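Local coordinates for FixK2 protein (PDB 4I2O) that probably acts as a DNA-binding transcription factor of the CRP/FNR superfamily, here bound to promoter DNA of its direct target fixN, at residues Y45-I51 against A104-T110; R160-F164 against I187-L193; L165-D169 against I219-R224. The protein carries 1 engineered substitution. The contacts are given in a common frame with arbitrary orientation. Numbering follows the deposited sequence.

Contact 1 of 3, residues Y45-I51 against A104-T110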
loop_
_atom_site.group_PDB
_atom_site.type_symbol
_atom_site.label_atom_id
_atom_site.label_comp_id
_atom_site.label_asym_id
_atom_site.label_seq_id
_atom_site.Cartn_x
_atom_site.Cartn_y
_atom_site.Cartn_z
ATOM N N TYR A 45 25.677 7.359 -3.707
ATOM C CA TYR A 45 25.026 7.721 -4.965
ATOM C C TYR A 45 24.840 9.234 -5.053
ATOM O O TYR A 45 24.464 9.857 -4.032
ATOM C CB TYR A 45 23.630 7.066 -5.036
ATOM C CG TYR A 45 23.730 5.532 -4.964
ATOM C CD1 TYR A 45 23.897 4.760 -6.132
ATOM C CD2 TYR A 45 23.747 4.872 -3.724
ATOM C CE1 TYR A 45 24.002 3.355 -6.060
ATOM C CE2 TYR A 45 23.886 3.493 -3.642
ATOM C CZ TYR A 45 23.986 2.742 -4.813
ATOM O OH TYR A 45 24.073 1.361 -4.729
ATOM N N ARG A 46 25.053 9.799 -6.256
ATOM C CA ARG A 46 24.808 11.220 -6.550
ATOM C C ARG A 46 23.308 11.484 -6.616
ATOM O O ARG A 46 22.490 10.569 -6.892
ATOM C CB ARG A 46 25.449 11.670 -7.897
ATOM C CG ARG A 46 26.963 11.796 -7.900
ATOM C CD ARG A 46 27.516 11.937 -9.317
ATOM N NE ARG A 46 28.975 11.764 -9.341
ATOM C CZ ARG A 46 29.577 10.610 -9.624
ATOM N NH1 ARG A 46 28.849 9.532 -9.928
ATOM N NH2 ARG A 46 30.899 10.529 -9.620
ATOM N N LYS A 47 22.934 12.728 -6.323
ATOM C CA LYS A 47 21.559 13.211 -6.557
ATOM C C LYS A 47 21.056 12.690 -7.893
ATOM O O LYS A 47 21.781 12.755 -8.913
ATOM C CB LYS A 47 21.565 14.745 -6.525
ATOM C CG LYS A 47 20.274 15.432 -6.955
ATOM C CD LYS A 47 20.251 16.869 -6.404
ATOM C CE LYS A 47 19.170 17.699 -7.071
ATOM N NZ LYS A 47 19.107 17.380 -8.514
ATOM N N ASP A 48 19.857 12.113 -7.850
ATOM C CA ASP A 48 19.165 11.536 -9.008
ATOM C C ASP A 48 19.728 10.232 -9.567
ATOM O O ASP A 48 19.207 9.721 -10.558
ATOM C CB ASP A 48 19.024 12.550 -10.169
ATOM C CG ASP A 48 18.122 13.734 -9.830
ATOM O OD1 ASP A 48 17.163 13.617 -9.047
ATOM O OD2 ASP A 48 18.372 14.817 -10.383
ATOM N N GLU A 49 20.772 9.674 -8.961
ATOM C CA GLU A 49 21.273 8.390 -9.459
ATOM C C GLU A 49 20.326 7.255 -9.051
ATOM O O GLU A 49 19.834 7.212 -7.905
ATOM C CB GLU A 49 22.632 8.093 -8.862
ATOM C CG GLU A 49 23.425 7.085 -9.663
ATOM C CD GLU A 49 24.832 6.889 -9.102
ATOM O OE1 GLU A 49 25.400 7.881 -8.583
ATOM O OE2 GLU A 49 25.324 5.735 -9.161
ATOM N N GLU A 50 20.093 6.336 -9.979
ATOM C CA GLU A 50 19.226 5.179 -9.699
ATOM C C GLU A 50 20.070 4.189 -8.871
ATOM O O GLU A 50 21.247 3.946 -9.195
ATOM C CB GLU A 50 18.827 4.502 -10.997
ATOM C CG GLU A 50 17.893 3.312 -10.731
ATOM C CD GLU A 50 17.292 2.706 -11.997
ATOM O OE1 GLU A 50 17.874 1.744 -12.528
ATOM O OE2 GLU A 50 16.227 3.174 -12.438
ATOM N N ILE A 51 19.494 3.667 -7.794
ATOM C CA ILE A 51 20.167 2.680 -6.963
ATOM C C ILE A 51 19.783 1.289 -7.483
ATOM O O ILE A 51 20.660 0.423 -7.600
ATOM C CB ILE A 51 19.749 2.851 -5.513
ATOM C CG1 ILE A 51 20.181 4.264 -5.051
ATOM C CG2 ILE A 51 20.362 1.733 -4.669
ATOM C CD1 ILE A 51 19.734 4.645 -3.649
ATOM N N ALA A 104 14.384 2.837 -7.111
ATOM C CA ALA A 104 14.827 3.665 -5.982
ATOM C C ALA A 104 15.877 4.555 -6.549
ATOM O O ALA A 104 16.726 4.086 -7.334
ATOM C CB ALA A 104 15.474 2.789 -4.835
ATOM N N GLU A 105 15.829 5.825 -6.158
ATOM C CA GLU A 105 16.781 6.831 -6.652
ATOM C C GLU A 105 17.207 7.696 -5.512
ATOM O O GLU A 105 16.418 8.029 -4.646
ATOM C CB GLU A 105 16.109 7.779 -7.680
ATOM C CG GLU A 105 16.120 7.328 -9.113
ATOM C CD GLU A 105 15.320 8.252 -10.038
ATOM O OE1 GLU A 105 14.454 9.017 -9.530
ATOM O OE2 GLU A 105 15.522 8.165 -11.281
ATOM N N ALA A 106 18.469 8.134 -5.537
ATOM C CA ALA A 106 18.920 9.114 -4.550
ATOM C C ALA A 106 18.254 10.460 -4.817
ATOM O O ALA A 106 18.259 10.932 -5.937
ATOM C CB ALA A 106 20.449 9.277 -4.598
ATOM N N ILE A 107 17.703 11.081 -3.768
ATOM C CA ILE A 107 17.077 12.413 -3.882
ATOM C C ILE A 107 18.149 13.496 -3.839
ATOM O O ILE A 107 18.035 14.538 -4.518
ATOM C CB ILE A 107 16.076 12.641 -2.765
ATOM C CG1 ILE A 107 14.938 11.624 -2.905
ATOM C CG2 ILE A 107 15.452 14.036 -2.846
ATOM C CD1 ILE A 107 14.070 11.575 -1.622
ATOM N N ILE A 108 19.192 13.224 -3.049
ATOM C CA ILE A 108 20.371 14.129 -2.890
ATOM C C ILE A 108 21.551 13.191 -2.768
ATOM O O ILE A 108 21.358 11.998 -2.627
ATOM C CB ILE A 108 20.268 14.997 -1.602
ATOM C CG1 ILE A 108 19.851 14.149 -0.387
ATOM C CG2 ILE A 108 19.245 16.155 -1.800
ATOM C CD1 ILE A 108 19.914 14.906 0.956
ATOM N N ASP A 109 22.783 13.708 -2.878
ATOM C CA ASP A 109 23.922 12.800 -2.622
ATOM C C ASP A 109 23.676 11.978 -1.360
ATOM O O ASP A 109 23.319 12.567 -0.312
ATOM C CB ASP A 109 25.227 13.612 -2.435
ATOM C CG ASP A 109 25.703 14.259 -3.711
ATOM O OD1 ASP A 109 25.093 13.990 -4.750
ATOM O OD2 ASP A 109 26.706 15.026 -3.689
ATOM N N THR A 110 23.896 10.650 -1.437
ATOM C CA THR A 110 23.459 9.741 -0.358
ATOM C C THR A 110 24.521 8.684 -0.132
ATOM O O THR A 110 25.101 8.169 -1.105
ATOM C CB THR A 110 22.160 9.069 -0.790
ATOM O OG1 THR A 110 21.127 10.083 -0.754
ATOM C CG2 THR A 110 21.725 7.937 0.181
HETATM O O HOH W 1 16.399 14.825 -6.637
#
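Ala106 lays its methyl group against the bend of segment 45-51: CB of Ala106 is 3.9 Å from CB of Tyr45 and 3.3 Å from O of Arg46, so one small buried side chain fills the space inside the connection between two strands. That connection is a type II beta turn from Arg46 to Glu49, closed by Glu49 N to Arg46 O at 2.8 Å, with Asp48 at positive phi (72°) in its third position. Antiparallel pairing flanks the turn. On one flank, Tyr45 and Thr110 form a hydrogen-bonded pair, with Tyr45 N to Thr110 O and Thr110 N to Tyr45 O both 2.8 Å; on the other, Glu50 and Glu105 are a non-hydrogen-bonded pair, framed by Ala106 N to Glu49 O at 2.9 Å and Ile51 N to Ala104 O at 2.8 Å. Between them the turn is held by Asp48 N to Ala106 O at 2.8 Å and Lys47 N to Asp109 OD1 at 3.0 Å. A water linking Asp48 OD1 (2.8 Å) and Ile107 O (2.7 Å) adds a bridge, while Asp48 and Glu105 both direct a carboxylate oxygen to Arg70. Both segments belong to the cyclic nucleotide-binding-type beta domain, a cupin-like double-stranded beta-helix (jelly roll), and both break as the chain passes from one sheet to the other. Strand 41-45 pairs with 110-116 in one sheet and 50-52 with 103-106 in the second, where strand 69-74 lies on the far side of 103-106; Tyr62 of strand 60-64 packs on Tyr45 and Ile51.

Contact 2 of 3, residues R160-F164 against I187-L193. With nucleotides of chain D.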
loop_
_atom_site.group_PDB
_atom_site.type_symbol
_atom_site.label_atom_id
_atom_site.label_comp_id
_atom_site.label_asym_id
_atom_site.label_seq_id
_atom_site.Cartn_x
_atom_site.Cartn_y
_atom_site.Cartn_z
ATOM N N ARG A 160 -3.818 15.551 3.026
ATOM C CA ARG A 160 -2.616 14.862 2.592
ATOM C C ARG A 160 -1.391 15.653 2.961
ATOM O O ARG A 160 -0.399 15.081 3.430
ATOM C CB ARG A 160 -2.594 14.646 1.068
ATOM C CG ARG A 160 -3.795 13.789 0.551
ATOM C CD ARG A 160 -3.785 13.699 -0.960
ATOM N NE ARG A 160 -5.089 13.032 -1.328
ATOM C CZ ARG A 160 -5.282 12.266 -2.402
ATOM N NH1 ARG A 160 -4.301 12.019 -3.268
ATOM N NH2 ARG A 160 -6.509 11.729 -2.607
ATOM N N VAL A 161 -1.425 16.944 2.722
ATOM C CA VAL A 161 -0.234 17.745 3.052
ATOM C C VAL A 161 0.036 17.826 4.549
ATOM O O VAL A 161 1.190 17.718 4.997
ATOM C CB VAL A 161 -0.384 19.182 2.441
ATOM C CG1 VAL A 161 0.777 20.136 2.945
ATOM C CG2 VAL A 161 -0.282 19.063 0.883
ATOM N N ALA A 162 -1.011 17.942 5.343
ATOM C CA ALA A 162 -0.826 17.976 6.782
ATOM C C ALA A 162 -0.308 16.614 7.250
ATOM O O ALA A 162 0.550 16.553 8.129
ATOM C CB ALA A 162 -2.134 18.304 7.461
ATOM N N THR A 163 -0.832 15.529 6.677
ATOM C CA THR A 163 -0.295 14.188 7.058
ATOM C C THR A 163 1.208 14.143 6.771
ATOM O O THR A 163 1.996 13.715 7.615
ATOM C CB THR A 163 -0.985 13.062 6.282
ATOM O OG1 THR A 163 -2.345 13.127 6.637
ATOM C CG2 THR A 163 -0.425 11.661 6.739
ATOM N N PHE A 164 1.589 14.579 5.574
ATOM C CA PHE A 164 2.968 14.548 5.127
ATOM C C PHE A 164 3.834 15.356 6.075
ATOM O O PHE A 164 4.910 14.882 6.532
ATOM C CB PHE A 164 3.069 15.116 3.711
ATOM C CG PHE A 164 4.490 15.450 3.295
ATOM C CD1 PHE A 164 5.347 14.403 2.854
ATOM C CD2 PHE A 164 4.944 16.750 3.319
ATOM C CE1 PHE A 164 6.654 14.657 2.447
ATOM C CE2 PHE A 164 6.298 17.064 2.933
ATOM C CZ PHE A 164 7.143 15.990 2.477
ATOM N N ILE A 187 7.213 15.749 -3.500
ATOM C CA ILE A 187 6.132 15.703 -2.490
ATOM C C ILE A 187 4.789 15.423 -3.173
ATOM O O ILE A 187 4.004 14.629 -2.667
ATOM C CB ILE A 187 6.038 16.980 -1.649
ATOM C CG1 ILE A 187 7.403 17.178 -0.895
ATOM C CG2 ILE A 187 4.899 16.925 -0.639
ATOM C CD1 ILE A 187 7.496 18.596 -0.246
ATOM N N GLY A 188 4.464 16.151 -4.243
ATOM C CA GLY A 188 3.185 15.883 -4.937
ATOM C C GLY A 188 3.135 14.425 -5.397
ATOM O O GLY A 188 2.084 13.822 -5.240
ATOM N N ASP A 189 4.215 13.857 -5.970
ATOM C CA ASP A 189 4.166 12.435 -6.410
ATOM C C ASP A 189 4.094 11.426 -5.288
ATOM O O ASP A 189 3.588 10.319 -5.508
ATOM C CB ASP A 189 5.322 12.053 -7.409
ATOM C CG ASP A 189 5.197 12.774 -8.716
ATOM O OD1 ASP A 189 4.055 13.174 -9.064
ATOM O OD2 ASP A 189 6.203 12.844 -9.474
ATOM N N TYR A 190 4.447 11.835 -4.062
ATOM C CA TYR A 190 4.191 10.973 -2.890
ATOM C C TYR A 190 2.744 11.056 -2.471
ATOM O O TYR A 190 2.139 10.053 -2.057
ATOM C CB TYR A 190 5.071 11.506 -1.728
ATOM C CG TYR A 190 5.037 10.730 -0.393
ATOM C CD1 TYR A 190 5.284 9.338 -0.327
ATOM C CD2 TYR A 190 4.794 11.403 0.790
ATOM C CE1 TYR A 190 5.338 8.672 0.909
ATOM C CE2 TYR A 190 4.849 10.730 2.034
ATOM C CZ TYR A 190 5.133 9.385 2.076
ATOM O OH TYR A 190 5.230 8.705 3.279
ATOM N N LEU A 191 2.132 12.224 -2.656
ATOM C CA LEU A 191 0.777 12.461 -2.138
ATOM C C LEU A 191 -0.325 12.371 -3.216
ATOM O O LEU A 191 -1.470 12.661 -2.903
ATOM C CB LEU A 191 0.653 13.896 -1.500
ATOM C CG LEU A 191 1.646 14.164 -0.353
ATOM C CD1 LEU A 191 1.464 15.628 0.172
ATOM C CD2 LEU A 191 1.349 13.078 0.729
ATOM N N GLY A 192 -0.003 11.993 -4.453
ATOM C CA GLY A 192 -1.037 11.881 -5.497
ATOM C C GLY A 192 -1.559 13.245 -5.900
ATOM O O GLY A 192 -2.714 13.384 -6.307
ATOM N N LEU A 193 -0.711 14.275 -5.788
ATOM C CA LEU A 193 -1.109 15.714 -6.088
ATOM C C LEU A 193 -0.085 16.342 -7.019
ATOM O O LEU A 193 0.982 15.794 -7.214
ATOM C CB LEU A 193 -1.112 16.576 -4.771
ATOM C CG LEU A 193 -2.074 16.105 -3.656
ATOM C CD1 LEU A 193 -1.804 16.910 -2.363
ATOM C CD2 LEU A 193 -3.543 16.312 -4.175
ATOM P P DA D 19 -4.101 17.765 -8.240
ATOM O OP1 DA D 19 -3.554 16.369 -8.262
ATOM O OP2 DA D 19 -3.291 18.868 -7.626
ATOM O "O5'" DA D 19 -4.492 18.095 -9.735
ATOM C "C5'" DA D 19 -5.416 17.298 -10.465
ATOM C "C4'" DA D 19 -5.344 17.710 -11.928
ATOM O "O4'" DA D 19 -6.039 18.993 -12.097
ATOM C "C3'" DA D 19 -3.946 17.960 -12.521
ATOM O "O3'" DA D 19 -4.021 17.321 -13.853
ATOM C "C2'" DA D 19 -3.754 19.475 -12.538
ATOM C "C1'" DA D 19 -5.200 20.002 -12.604
ATOM N N9 DA D 19 -5.395 21.179 -11.774
ATOM C C8 DA D 19 -5.099 21.393 -10.457
ATOM N N7 DA D 19 -5.412 22.603 -9.986
ATOM C C5 DA D 19 -5.968 23.222 -11.091
ATOM C C6 DA D 19 -6.542 24.493 -11.227
ATOM N N6 DA D 19 -6.602 25.392 -10.216
ATOM N N1 DA D 19 -7.030 24.832 -12.454
ATOM C C2 DA D 19 -6.970 23.900 -13.428
ATOM N N3 DA D 19 -6.491 22.656 -13.417
ATOM C C4 DA D 19 -5.965 22.368 -12.198
#
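Arg160 opens the contact between helix 157-172 and helix 184-191, the latter being the first helix of the helix-turn-helix in the Crp-like DNA-binding domain. The short helical segments cross at 109°, with axes 10.6 Å apart. Aliphatic carbons of Arg160 meet Leu193 (CD to CG, 4.0 Å), and its guanidinium reaches the carbonyl of Leu191. The next residue, Val161, touches Leu191 CD1 with its CG2 at 3.9 Å and Leu193 CD1 at 4.2 Å. Phe164 then lays one face of its ring on Ile187 and brings CD1 to the Tyr190 ring: Ile187 CG2 sits 3.8 Å from the Phe164 ring centroid and 11° off its normal, a CH-pi contact, while Phe164 CD1 approaches the edge of the Tyr190 ring at CD2, 3.7 Å away. Gly192 has positive phi (70°) where the chain leaves the helix, and an ideal CB there would clash with Arg160 NH1. Beyond it, Leu193 CA lies 3.3 Å from OP1 of DA19 of chain D. Arg160 NH1 donates to Leu191 O at 2.9 Å and 164°.

Contact 3 of 3, residues L165-D169 against I219-R224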
loop_
_atom_site.group_PDB
_atom_site.type_symbol
_atom_site.label_atom_id
_atom_site.label_comp_id
_atom_site.label_asym_id
_atom_site.label_seq_id
_atom_site.Cartn_x
_atom_site.Cartn_y
_atom_site.Cartn_z
ATOM N N LEU A 165 3.453 16.594 6.378
ATOM C CA LEU A 165 4.283 17.436 7.290
ATOM C C LEU A 165 4.469 16.807 8.671
ATOM O O LEU A 165 5.555 16.816 9.254
ATOM C CB LEU A 165 3.621 18.764 7.494
ATOM C CG LEU A 165 3.669 19.663 6.260
ATOM C CD1 LEU A 165 2.673 20.862 6.366
ATOM C CD2 LEU A 165 5.114 20.114 5.915
ATOM N N LEU A 166 3.407 16.245 9.219
ATOM C CA LEU A 166 3.537 15.523 10.478
ATOM C C LEU A 166 4.432 14.284 10.432
ATOM O O LEU A 166 5.181 14.027 11.382
ATOM C CB LEU A 166 2.151 15.181 11.035
ATOM C CG LEU A 166 1.273 16.384 11.484
ATOM C CD1 LEU A 166 -0.169 15.863 11.616
ATOM C CD2 LEU A 166 1.753 16.973 12.795
ATOM N N GLU A 167 4.333 13.504 9.348
ATOM C CA GLU A 167 5.223 12.357 9.158
ATOM C C GLU A 167 6.681 12.838 9.079
ATOM O O GLU A 167 7.610 12.261 9.717
ATOM C CB GLU A 167 4.857 11.608 7.871
ATOM C CG GLU A 167 5.767 10.402 7.684
ATOM C CD GLU A 167 5.556 9.649 6.398
ATOM O OE1 GLU A 167 4.928 10.149 5.429
ATOM O OE2 GLU A 167 6.030 8.513 6.343
ATOM N N MET A 168 6.924 13.840 8.252
ATOM C CA MET A 168 8.323 14.343 8.163
ATOM C C MET A 168 8.840 14.961 9.455
ATOM O O MET A 168 10.026 14.823 9.779
ATOM C CB MET A 168 8.383 15.397 7.082
ATOM C CG MET A 168 8.191 14.887 5.640
ATOM S SD MET A 168 9.392 13.610 5.138
ATOM C CE MET A 168 8.446 12.100 5.306
ATOM N N ASP A 169 7.996 15.684 10.193
ATOM C CA ASP A 169 8.401 16.210 11.482
ATOM C C ASP A 169 8.832 15.068 12.437
ATOM O O ASP A 169 9.834 15.134 13.120
ATOM C CB ASP A 169 7.252 17.013 12.085
ATOM C CG ASP A 169 7.607 17.611 13.450
ATOM O OD1 ASP A 169 7.105 17.108 14.467
ATOM O OD2 ASP A 169 8.346 18.620 13.497
ATOM N N ILE A 219 11.440 23.942 7.148
ATOM C CA ILE A 219 10.082 24.232 7.627
ATOM C C ILE A 219 10.034 23.987 9.117
ATOM O O ILE A 219 10.614 23.013 9.590
ATOM C CB ILE A 219 9.037 23.351 6.924
ATOM C CG1 ILE A 219 8.908 23.766 5.453
ATOM C CG2 ILE A 219 7.734 23.445 7.635
ATOM C CD1 ILE A 219 7.943 22.917 4.606
ATOM N N VAL A 220 9.374 24.874 9.863
ATOM C CA VAL A 220 9.305 24.732 11.328
ATOM C C VAL A 220 7.819 24.670 11.592
ATOM O O VAL A 220 7.095 25.618 11.262
ATOM C CB VAL A 220 9.908 25.934 12.098
ATOM C CG1 VAL A 220 9.608 25.821 13.579
ATOM C CG2 VAL A 220 11.415 25.966 12.001
ATOM N N LEU A 221 7.327 23.560 12.144
ATOM C CA LEU A 221 5.908 23.507 12.520
ATOM C C LEU A 221 5.702 24.305 13.795
ATOM O O LEU A 221 6.327 24.036 14.826
ATOM C CB LEU A 221 5.440 22.066 12.760
ATOM C CG LEU A 221 5.638 21.145 11.584
ATOM C CD1 LEU A 221 5.013 19.769 11.971
ATOM C CD2 LEU A 221 4.885 21.761 10.363
ATOM N N ARG A 222 4.820 25.286 13.728
ATOM C CA ARG A 222 4.569 26.156 14.880
ATOM C C ARG A 222 3.440 25.680 15.793
ATOM O O ARG A 222 3.391 26.059 16.978
ATOM C CB ARG A 222 4.247 27.585 14.416
ATOM C CG ARG A 222 5.291 28.160 13.474
ATOM C CD ARG A 222 5.523 29.617 13.752
ATOM N NE ARG A 222 6.591 30.152 12.921
ATOM C CZ ARG A 222 7.886 30.000 13.177
ATOM N NH1 ARG A 222 8.275 29.319 14.248
ATOM N NH2 ARG A 222 8.794 30.534 12.361
ATOM N N ASN A 223 2.511 24.887 15.238
ATOM C CA ASN A 223 1.425 24.315 16.037
ATOM C C ASN A 223 1.063 22.944 15.483
ATOM O O ASN A 223 0.296 22.857 14.501
ATOM C CB ASN A 223 0.205 25.216 15.971
ATOM C CG ASN A 223 -0.865 24.834 16.991
ATOM O OD1 ASN A 223 -1.006 23.670 17.384
ATOM N ND2 ASN A 223 -1.610 25.830 17.439
ATOM N N ARG A 224 1.621 21.876 16.073
ATOM C CA ARG A 224 1.372 20.538 15.557
ATOM C C ARG A 224 -0.086 20.159 15.792
ATOM O O ARG A 224 -0.671 19.462 14.982
ATOM C CB ARG A 224 2.327 19.499 16.189
ATOM C CG ARG A 224 3.803 19.784 15.846
ATOM C CD ARG A 224 4.795 18.893 16.639
ATOM N NE ARG A 224 6.146 19.031 16.114
ATOM C CZ ARG A 224 6.908 20.116 16.307
ATOM N NH1 ARG A 224 6.431 21.137 17.019
ATOM N NH2 ARG A 224 8.136 20.191 15.788
HETATM O O HOH W 2 8.982 21.202 12.425
#
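Helix segment 165-169 crosses strand 219-221 almost at right angles, 98° between their N-to-C directions, with 10.0 Å between the axes, so the gap is spanned mainly by side chains. Every fourth residue of the helix, Leu165 and Asp169, points its CA-to-CB bond at the other segment, as do Ile219 and Leu221 on the strand. Leu221 is the central apolar partner: its CD1 lies 3.6 Å from Asp169 CB and 4.4 Å from Leu166 CD2, and its CD2 is 4.3 Å from Leu165 CB. Leu165 CD2 also meets Ile219 CD1 at 4.2 Å. At the polar margin, Asp169 and Arg224 form a two-pronged salt bridge, Arg224 NE to Asp169 OD1 at 2.7 Å and Arg224 NH2 to Asp169 OD2 at 2.8 Å. A water joins Asp169 OD2 to Leu221 N, 2.9 Å from each. Asn223, the N-cap of the following helix, accepts from Arg226 N through OD1. The arrangement packs helix 157-172 on the wing of a winged helix-turn-helix domain: strand 218-221 is the middle strand of the wing sheet, between 177-179 and 211-213, while Leu227 of helix 224-228 packs on Leu165, Leu166 and Leu221.

From the N-terminal side, contact 1 comes first: it brings 45-51 to 104-110, closing a 52-residue excursion through strands of the beta domain, and it is complete before the other two begin. Contact 2 then opens at 160-164 and closes at 187-193, while contact 3 opens at 165-169, inside that interval, and closes only at 219-224. Contacts 2 and 3 therefore cross rather than nest. Both start from helix 157-172, which is thereby tied to the helix-turn-helix and to the wing; their centres are 14 Å apart, and Tyr190 OH meets Glu167 OE1 at 2.6 Å, a probable hydrogen bond. Contact 1 touches neither, its nearest atoms being about 8 Å away.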